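Tryptophan--tRNA ligase (Pyrococcus horikoshii, PDB 3JXE) catalyses the ATP-dependent joining of L-tryptophan to its cognate tRNA(Trp), releasing AMP and diphosphate. Local coordinates at residues A133-F145 with H350-F364. Numbering follows the deposited sequence.
Sequences AYDNILDIIAVGF and HQRRRKKAEKLVEKF
Leu138 and Ile141 of helix 126-141 press as knobs into holes on the long helix 332-367, beside edge strand 150-154 of the Rossmann fold that marks class I synthetases. Leu138 sits among Arg354, Ala357, Glu358 and Val361, its CD2 branch 3.8 Å from Val361 CG2. Ile141 fills the next hole, among Ala357, Leu360, Val361 and Phe364. With its CG1 beside the backbone N (chi1 -64°), Ile141 sends CD1 to Val361 and brings CG2 against Ala357 CB, 3.7 Å away, and beside Phe364 CE2. The Phe364 ring meets Phe145 O at its edge, close to its plane. The small Ala142 and Ala357 probably let the backbones come close: the axes of segments 133-141 and 350-364 pass within 8.0 Å, at 112° between their N-to-C directions.

Beside this apolar seam runs a salt-bridge network. Arg354, extended from CG to NE, lays one guanidinium face over Leu138 CB and turns its edge to two acids one helical turn apart. Its NH1 reaches Asp135 OD1 at 2.6 Å, in a weak, bent bond, and its NE lies 3.0 Å from Asp139 OD2, also weakly bonded. The carboxylate of Asp139 is also fixed by His350, whose ring is nearly coplanar with it: NE2 donates to the anti lone pair of Asp139 OD2 over 2.8 Å, nearly straight at 164°. Replacing Arg354 by a methionine would probably leave Asp135 without its charged mate across the contact and Asp139 with His350 as its remaining partner there.

The side chain of Asp139 is about 11 Å from the bound tryptophanyl-5'AMP. Farther from helix 332-367, Ile137 and Ile140 rest on strand 108-112, while Asn136 accepts a bond from Arg80 NE at its OD1 and, through ND2, bonds Gly84 O of the 'HIGH' region.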
ATOM      1  N   ALA B 133      -3.916 -17.850   5.174  1.00 67.10           N
ATOM      2  CA  ALA B 133      -2.602 -17.401   5.615  1.00 67.32           C
ATOM      3  C   ALA B 133      -2.155 -18.199   6.833  1.00 67.52           C
ATOM      4  O   ALA B 133      -1.078 -18.793   6.816  1.00 67.53           O
ATOM      5  CB  ALA B 133      -2.615 -15.918   5.921  1.00 67.25           C
ATOM      6  N   TYR B 134      -2.998 -18.231   7.866  1.00 67.77           N
ATOM      7  CA  TYR B 134      -2.714 -18.992   9.084  1.00 68.01           C
ATOM      8  C   TYR B 134      -2.424 -20.466   8.781  1.00 68.07           C
ATOM      9  O   TYR B 134      -1.460 -21.035   9.299  1.00 68.06           O
ATOM     10  CB  TYR B 134      -3.855 -18.865  10.106  1.00 68.07           C
ATOM     11  CG  TYR B 134      -3.604 -19.654  11.375  1.00 68.53           C
ATOM     12  CD1 TYR B 134      -2.790 -19.142  12.387  1.00 68.99           C
ATOM     13  CD2 TYR B 134      -4.160 -20.924  11.553  1.00 68.92           C
ATOM     14  CE1 TYR B 134      -2.541 -19.870  13.549  1.00 69.47           C
ATOM     15  CE2 TYR B 134      -3.918 -21.660  12.710  1.00 69.42           C
ATOM     16  CZ  TYR B 134      -3.109 -21.126  13.704  1.00 69.72           C
ATOM     17  OH  TYR B 134      -2.866 -21.847  14.852  1.00 70.10           O
ATOM     18  N   ASP B 135      -3.265 -21.066   7.940  1.00 68.15           N
ATOM     19  CA  ASP B 135      -3.112 -22.458   7.530  1.00 68.23           C
ATOM     20  C   ASP B 135      -1.747 -22.713   6.890  1.00 68.26           C
ATOM     21  O   ASP B 135      -1.072 -23.692   7.215  1.00 68.27           O
ATOM     22  CB  ASP B 135      -4.229 -22.842   6.558  1.00 68.29           C
ATOM     23  CG  ASP B 135      -4.164 -24.298   6.144  1.00 68.46           C
ATOM     24  OD1 ASP B 135      -4.666 -25.153   6.905  1.00 68.80           O
ATOM     25  OD2 ASP B 135      -3.613 -24.586   5.058  1.00 68.48           O
ATOM     26  N   ASN B 136      -1.350 -21.821   5.984  1.00 68.32           N
ATOM     27  CA  ASN B 136      -0.075 -21.931   5.280  1.00 68.33           C
ATOM     28  C   ASN B 136       1.130 -21.735   6.201  1.00 68.32           C
ATOM     29  O   ASN B 136       2.156 -22.395   6.020  1.00 68.26           O
ATOM     30  CB  ASN B 136      -0.016 -20.944   4.109  1.00 68.40           C
ATOM     31  CG  ASN B 136      -0.949 -21.324   2.957  1.00 68.50           C
ATOM     32  OD1 ASN B 136      -1.011 -20.621   1.948  1.00 68.51           O
ATOM     33  ND2 ASN B 136      -1.670 -22.432   3.101  1.00 68.59           N
ATOM     34  N   ILE B 137       0.996 -20.836   7.180  1.00 68.33           N
ATOM     35  CA  ILE B 137       2.041 -20.598   8.187  1.00 68.39           C
ATOM     36  C   ILE B 137       2.413 -21.906   8.893  1.00 68.51           C
ATOM     37  O   ILE B 137       3.598 -22.210   9.059  1.00 68.53           O
ATOM     38  CB  ILE B 137       1.619 -19.549   9.269  1.00 68.40           C
ATOM     39  CG1 ILE B 137       0.972 -18.298   8.656  1.00 68.21           C
ATOM     40  CG2 ILE B 137       2.802 -19.174  10.166  1.00 68.26           C
ATOM     41  CD1 ILE B 137       1.906 -17.376   7.924  1.00 67.93           C
ATOM     42  N   LEU B 138       1.394 -22.670   9.292  1.00 68.56           N
ATOM     43  CA  LEU B 138       1.586 -23.951   9.977  1.00 68.57           C
ATOM     44  C   LEU B 138       2.459 -24.899   9.158  1.00 68.64           C
ATOM     45  O   LEU B 138       3.378 -25.515   9.696  1.00 68.68           O
ATOM     46  CB  LEU B 138       0.241 -24.614  10.306  1.00 68.55           C
ATOM     47  CG  LEU B 138      -0.804 -23.841  11.124  1.00 68.55           C
ATOM     48  CD1 LEU B 138      -2.115 -24.613  11.190  1.00 68.37           C
ATOM     49  CD2 LEU B 138      -0.311 -23.503  12.524  1.00 68.43           C
ATOM     50  N   ASP B 139       2.173 -24.997   7.860  1.00 68.73           N
ATOM     51  CA  ASP B 139       2.972 -25.808   6.941  1.00 68.90           C
ATOM     52  C   ASP B 139       4.403 -25.299   6.820  1.00 68.87           C
ATOM     53  O   ASP B 139       5.347 -26.091   6.764  1.00 68.86           O
ATOM     54  CB  ASP B 139       2.328 -25.835   5.557  1.00 69.03           C
ATOM     55  CG  ASP B 139       1.049 -26.635   5.529  1.00 69.63           C
ATOM     56  OD1 ASP B 139      -0.032 -26.012   5.438  1.00 70.40           O
ATOM     57  OD2 ASP B 139       1.124 -27.883   5.609  1.00 70.06           O
ATOM     58  N   ILE B 140       4.552 -23.977   6.779  1.00 68.83           N
ATOM     59  CA  ILE B 140       5.859 -23.340   6.635  1.00 68.81           C
ATOM     60  C   ILE B 140       6.702 -23.503   7.903  1.00 68.83           C
ATOM     61  O   ILE B 140       7.893 -23.807   7.824  1.00 68.73           O
ATOM     62  CB  ILE B 140       5.722 -21.851   6.216  1.00 68.82           C
ATOM     63  CG1 ILE B 140       5.130 -21.755   4.805  1.00 68.63           C
ATOM     64  CG2 ILE B 140       7.073 -21.133   6.267  1.00 68.86           C
ATOM     65  CD1 ILE B 140       4.496 -20.418   4.484  1.00 68.39           C
ATOM     66  N   ILE B 141       6.075 -23.325   9.066  1.00 68.91           N
ATOM     67  CA  ILE B 141       6.748 -23.542  10.350  1.00 69.05           C
ATOM     68  C   ILE B 141       7.132 -25.015  10.531  1.00 69.25           C
ATOM     69  O   ILE B 141       8.163 -25.322  11.136  1.00 69.38           O
ATOM     70  CB  ILE B 141       5.899 -23.039  11.549  1.00 68.97           C
ATOM     71  CG1 ILE B 141       5.715 -21.520  11.471  1.00 68.76           C
ATOM     72  CG2 ILE B 141       6.551 -23.419  12.883  1.00 68.96           C
ATOM     73  CD1 ILE B 141       4.842 -20.942  12.561  1.00 68.33           C
ATOM     74  N   ALA B 142       6.314 -25.911   9.978  1.00 69.39           N
ATOM     75  CA  ALA B 142       6.559 -27.357  10.043  1.00 69.55           C
ATOM     76  C   ALA B 142       7.862 -27.799   9.369  1.00 69.70           C
ATOM     77  O   ALA B 142       8.369 -28.888   9.646  1.00 69.80           O
ATOM     78  CB  ALA B 142       5.379 -28.122   9.469  1.00 69.53           C
ATOM     79  N   VAL B 143       8.397 -26.958   8.486  1.00 69.87           N
ATOM     80  CA  VAL B 143       9.669 -27.242   7.822  1.00 70.07           C
ATOM     81  C   VAL B 143      10.822 -27.139   8.825  1.00 70.34           C
ATOM     82  O   VAL B 143      11.781 -27.912   8.759  1.00 70.43           O
ATOM     83  CB  VAL B 143       9.912 -26.306   6.612  1.00 70.01           C
ATOM     84  CG1 VAL B 143      11.142 -26.742   5.825  1.00 69.84           C
ATOM     85  CG2 VAL B 143       8.697 -26.291   5.700  1.00 69.98           C
ATOM     86  N   GLY B 144      10.711 -26.192   9.755  1.00 70.57           N
ATOM     87  CA  GLY B 144      11.698 -26.021  10.816  1.00 70.85           C
ATOM     88  C   GLY B 144      12.753 -24.978  10.504  1.00 71.05           C
ATOM     89  O   GLY B 144      13.772 -25.283   9.884  1.00 71.01           O
ATOM     90  N   PHE B 145      12.500 -23.745  10.940  1.00 71.29           N
ATOM     91  CA  PHE B 145      13.440 -22.636  10.774  1.00 71.52           C
ATOM     92  C   PHE B 145      13.929 -22.146  12.136  1.00 71.78           C
ATOM     93  O   PHE B 145      13.298 -22.421  13.160  1.00 71.86           O
ATOM     94  CB  PHE B 145      12.780 -21.479  10.015  1.00 71.44           C
ATOM     95  CG  PHE B 145      12.283 -21.850   8.644  1.00 71.29           C
ATOM     96  CD1 PHE B 145      10.927 -22.046   8.415  1.00 71.02           C
ATOM     97  CD2 PHE B 145      13.168 -22.000   7.582  1.00 71.23           C
ATOM     98  CE1 PHE B 145      10.462 -22.386   7.149  1.00 70.91           C
ATOM     99  CE2 PHE B 145      12.709 -22.338   6.312  1.00 71.00           C
ATOM    100  CZ  PHE B 145      11.355 -22.534   6.098  1.00 70.89           C
ATOM    101  N   HIS B 350       5.402 -34.566   8.088  1.00 82.49           N
ATOM    102  CA  HIS B 350       5.064 -33.150   7.943  1.00 82.36           C
ATOM    103  C   HIS B 350       3.829 -32.771   8.759  1.00 82.38           C
ATOM    104  O   HIS B 350       3.837 -31.757   9.458  1.00 82.30           O
ATOM    105  CB  HIS B 350       4.869 -32.771   6.468  1.00 82.29           C
ATOM    106  CG  HIS B 350       4.470 -31.341   6.261  1.00 82.04           C
ATOM    107  ND1 HIS B 350       5.384 -30.309   6.235  1.00 81.61           N
ATOM    108  CD2 HIS B 350       3.254 -30.772   6.079  1.00 81.75           C
ATOM    109  CE1 HIS B 350       4.749 -29.165   6.043  1.00 81.53           C
ATOM    110  NE2 HIS B 350       3.455 -29.418   5.947  1.00 81.41           N
ATOM    111  N   GLN B 351       2.782 -33.591   8.669  1.00 82.48           N
ATOM    112  CA  GLN B 351       1.531 -33.355   9.398  1.00 82.62           C
ATOM    113  C   GLN B 351       1.705 -33.476  10.912  1.00 82.77           C
ATOM    114  O   GLN B 351       0.993 -32.822  11.676  1.00 82.74           O
ATOM    115  CB  GLN B 351       0.427 -34.293   8.906  1.00 82.56           C
ATOM    116  CG  GLN B 351      -0.168 -33.889   7.564  1.00 82.43           C
ATOM    117  CD  GLN B 351      -0.835 -35.042   6.836  1.00 82.19           C
ATOM    118  OE1 GLN B 351      -1.630 -35.786   7.413  1.00 82.14           O
ATOM    119  NE2 GLN B 351      -0.519 -35.191   5.556  1.00 82.24           N
ATOM    120  N   ARG B 352       2.648 -34.319  11.327  1.00 82.98           N
ATOM    121  CA  ARG B 352       3.033 -34.444  12.729  1.00 83.23           C
ATOM    122  C   ARG B 352       3.649 -33.134  13.224  1.00 83.23           C
ATOM    123  O   ARG B 352       3.249 -32.605  14.265  1.00 83.25           O
ATOM    124  CB  ARG B 352       4.020 -35.604  12.903  1.00 83.34           C
ATOM    125  CG  ARG B 352       4.615 -35.741  14.294  1.00 84.00           C
ATOM    126  CD  ARG B 352       5.888 -36.571  14.262  1.00 85.31           C
ATOM    127  NE  ARG B 352       6.712 -36.337  15.448  1.00 86.66           N
ATOM    128  CZ  ARG B 352       7.684 -35.427  15.532  1.00 87.29           C
ATOM    129  NH1 ARG B 352       7.976 -34.650  14.495  1.00 87.36           N
ATOM    130  NH2 ARG B 352       8.371 -35.296  16.660  1.00 87.61           N
ATOM    131  N   ARG B 353       4.611 -32.616  12.458  1.00 83.29           N
ATOM    132  CA  ARG B 353       5.302 -31.362  12.772  1.00 83.32           C
ATOM    133  C   ARG B 353       4.386 -30.153  12.602  1.00 83.35           C
ATOM    134  O   ARG B 353       4.606 -29.102  13.207  1.00 83.33           O
ATOM    135  CB  ARG B 353       6.547 -31.203  11.893  1.00 83.28           C
ATOM    136  CG  ARG B 353       7.552 -32.343  12.018  1.00 83.44           C
ATOM    137  CD  ARG B 353       8.813 -32.091  11.209  1.00 83.86           C
ATOM    138  NE  ARG B 353       9.664 -31.077  11.829  1.00 84.36           N
ATOM    139  CZ  ARG B 353      10.923 -30.826  11.473  1.00 84.75           C
ATOM    140  NH1 ARG B 353      11.499 -31.517  10.495  1.00 85.19           N
ATOM    141  NH2 ARG B 353      11.609 -29.880  12.102  1.00 84.75           N
ATOM    142  N   ARG B 354       3.357 -30.323  11.775  1.00 83.43           N
ATOM    143  CA  ARG B 354       2.362 -29.292  11.510  1.00 83.48           C
ATOM    144  C   ARG B 354       1.511 -29.002  12.748  1.00 83.66           C
ATOM    145  O   ARG B 354       1.107 -27.861  12.973  1.00 83.67           O
ATOM    146  CB  ARG B 354       1.469 -29.734  10.352  1.00 83.40           C
ATOM    147  CG  ARG B 354       0.750 -28.619   9.636  1.00 83.11           C
ATOM    148  CD  ARG B 354      -0.158 -29.179   8.555  1.00 82.60           C
ATOM    149  NE  ARG B 354      -0.871 -28.119   7.848  1.00 82.16           N
ATOM    150  CZ  ARG B 354      -2.004 -27.564   8.267  1.00 82.00           C
ATOM    151  NH1 ARG B 354      -2.568 -26.605   7.552  1.00 81.63           N
ATOM    152  NH2 ARG B 354      -2.573 -27.961   9.399  1.00 82.33           N
ATOM    153  N   LYS B 355       1.242 -30.038  13.539  1.00 83.89           N
ATOM    154  CA  LYS B 355       0.468 -29.890  14.770  1.00 84.14           C
ATOM    155  C   LYS B 355       1.292 -29.218  15.872  1.00 84.16           C
ATOM    156  O   LYS B 355       0.761 -28.427  16.656  1.00 84.18           O
ATOM    157  CB  LYS B 355      -0.069 -31.242  15.246  1.00 84.21           C
ATOM    158  CG  LYS B 355      -1.199 -31.128  16.260  1.00 84.70           C
ATOM    159  CD  LYS B 355      -1.637 -32.488  16.776  1.00 85.54           C
ATOM    160  CE  LYS B 355      -2.730 -32.341  17.823  1.00 85.94           C
ATOM    161  NZ  LYS B 355      -3.176 -33.663  18.345  1.00 86.38           N
ATOM    162  N   LYS B 356       2.583 -29.541  15.921  1.00 84.19           N
ATOM    163  CA  LYS B 356       3.519 -28.919  16.861  1.00 84.22           C
ATOM    164  C   LYS B 356       3.796 -27.460  16.494  1.00 84.12           C
ATOM    165  O   LYS B 356       4.168 -26.653  17.353  1.00 84.11           O
ATOM    166  CB  LYS B 356       4.837 -29.698  16.906  1.00 84.31           C
ATOM    167  CG  LYS B 356       4.765 -31.019  17.656  1.00 84.80           C
ATOM    168  CD  LYS B 356       6.146 -31.644  17.800  1.00 85.62           C
ATOM    169  CE  LYS B 356       6.108 -32.872  18.699  1.00 86.07           C
ATOM    170  NZ  LYS B 356       7.476 -33.390  18.985  1.00 86.45           N
ATOM    171  N   ALA B 357       3.605 -27.139  15.214  1.00 83.98           N
ATOM    172  CA  ALA B 357       3.834 -25.799  14.675  1.00 83.78           C
ATOM    173  C   ALA B 357       2.834 -24.768  15.195  1.00 83.64           C
ATOM    174  O   ALA B 357       3.137 -23.574  15.233  1.00 83.62           O
ATOM    175  CB  ALA B 357       3.804 -25.836  13.156  1.00 83.79           C
ATOM    176  N   GLU B 358       1.653 -25.237  15.598  1.00 83.46           N
ATOM    177  CA  GLU B 358       0.577 -24.373  16.096  1.00 83.32           C
ATOM    178  C   GLU B 358       1.001 -23.562  17.316  1.00 83.12           C
ATOM    179  O   GLU B 358       0.480 -22.474  17.561  1.00 83.09           O
ATOM    180  CB  GLU B 358      -0.663 -25.202  16.439  1.00 83.38           C
ATOM    181  CG  GLU B 358      -1.219 -26.019  15.278  1.00 83.80           C
ATOM    182  CD  GLU B 358      -2.448 -26.827  15.661  1.00 84.45           C
ATOM    183  OE1 GLU B 358      -3.456 -26.221  16.089  1.00 84.71           O
ATOM    184  OE2 GLU B 358      -2.408 -28.069  15.525  1.00 84.75           O
ATOM    185  N   LYS B 359       1.952 -24.107  18.071  1.00 82.93           N
ATOM    186  CA  LYS B 359       2.457 -23.479  19.288  1.00 82.77           C
ATOM    187  C   LYS B 359       3.513 -22.418  18.984  1.00 82.45           C
ATOM    188  O   LYS B 359       3.649 -21.442  19.722  1.00 82.47           O
ATOM    189  CB  LYS B 359       3.041 -24.540  20.225  1.00 82.90           C
ATOM    190  CG  LYS B 359       2.044 -25.615  20.654  1.00 83.41           C
ATOM    191  CD  LYS B 359       2.751 -26.875  21.137  1.00 84.16           C
ATOM    192  CE  LYS B 359       1.753 -27.991  21.429  1.00 84.41           C
ATOM    193  NZ  LYS B 359       2.439 -29.275  21.753  1.00 84.44           N
ATOM    194  N   LEU B 360       4.247 -22.614  17.891  1.00 82.05           N
ATOM    195  CA  LEU B 360       5.372 -21.749  17.531  1.00 81.62           C
ATOM    196  C   LEU B 360       4.987 -20.504  16.724  1.00 81.29           C
ATOM    197  O   LEU B 360       5.846 -19.667  16.433  1.00 81.25           O
ATOM    198  CB  LEU B 360       6.437 -22.553  16.773  1.00 81.64           C
ATOM    199  CG  LEU B 360       7.213 -23.637  17.528  1.00 81.61           C
ATOM    200  CD1 LEU B 360       7.920 -24.559  16.545  1.00 81.57           C
ATOM    201  CD2 LEU B 360       8.208 -23.036  18.520  1.00 81.58           C
ATOM    202  N   VAL B 361       3.706 -20.385  16.373  1.00 80.85           N
ATOM    203  CA  VAL B 361       3.220 -19.296  15.511  1.00 80.41           C
ATOM    204  C   VAL B 361       3.520 -17.910  16.083  1.00 80.16           C
ATOM    205  O   VAL B 361       4.076 -17.059  15.389  1.00 80.18           O
ATOM    206  CB  VAL B 361       1.707 -19.440  15.189  1.00 80.39           C
ATOM    207  CG1 VAL B 361       1.174 -18.200  14.483  1.00 80.32           C
ATOM    208  CG2 VAL B 361       1.460 -20.672  14.335  1.00 80.33           C
ATOM    209  N   GLU B 362       3.167 -17.702  17.350  1.00 79.82           N
ATOM    210  CA  GLU B 362       3.397 -16.427  18.032  1.00 79.50           C
ATOM    211  C   GLU B 362       4.875 -16.019  18.020  1.00 79.17           C
ATOM    212  O   GLU B 362       5.198 -14.837  17.889  1.00 79.08           O
ATOM    213  CB  GLU B 362       2.866 -16.492  19.467  1.00 79.56           C
ATOM    214  CG  GLU B 362       2.881 -15.159  20.204  1.00 79.87           C
ATOM    215  CD  GLU B 362       2.210 -15.225  21.561  1.00 80.26           C
ATOM    216  OE1 GLU B 362       0.980 -15.444  21.613  1.00 80.40           O
ATOM    217  OE2 GLU B 362       2.915 -15.043  22.579  1.00 80.37           O
ATOM    218  N   LYS B 363       5.757 -17.007  18.148  1.00 78.85           N
ATOM    219  CA  LYS B 363       7.200 -16.784  18.159  1.00 78.51           C
ATOM    220  C   LYS B 363       7.712 -16.307  16.795  1.00 78.20           C
ATOM    221  O   LYS B 363       8.412 -15.295  16.712  1.00 78.19           O
ATOM    222  CB  LYS B 363       7.927 -18.060  18.602  1.00 78.56           C
ATOM    223  CG  LYS B 363       9.374 -17.860  19.026  1.00 78.81           C
ATOM    224  CD  LYS B 363       9.896 -19.075  19.789  1.00 79.38           C
ATOM    225  CE  LYS B 363      11.335 -18.881  20.259  1.00 79.71           C
ATOM    226  NZ  LYS B 363      11.486 -17.771  21.247  1.00 79.90           N
ATOM    227  N   PHE B 364       7.346 -17.025  15.733  1.00 77.73           N
ATOM    228  CA  PHE B 364       7.785 -16.697  14.371  1.00 77.24           C
ATOM    229  C   PHE B 364       7.165 -15.416  13.807  1.00 76.98           C
ATOM    230  O   PHE B 364       7.702 -14.826  12.867  1.00 76.91           O
ATOM    231  CB  PHE B 364       7.516 -17.865  13.421  1.00 77.18           C
ATOM    232  CG  PHE B 364       8.512 -18.982  13.533  1.00 76.97           C
ATOM    233  CD1 PHE B 364       9.740 -18.903  12.881  1.00 76.76           C
ATOM    234  CD2 PHE B 364       8.220 -20.119  14.278  1.00 76.84           C
ATOM    235  CE1 PHE B 364      10.668 -19.939  12.980  1.00 76.73           C
ATOM    236  CE2 PHE B 364       9.138 -21.160  14.383  1.00 76.80           C
ATOM    237  CZ  PHE B 364      10.366 -21.070  13.731  1.00 76.73           C
TER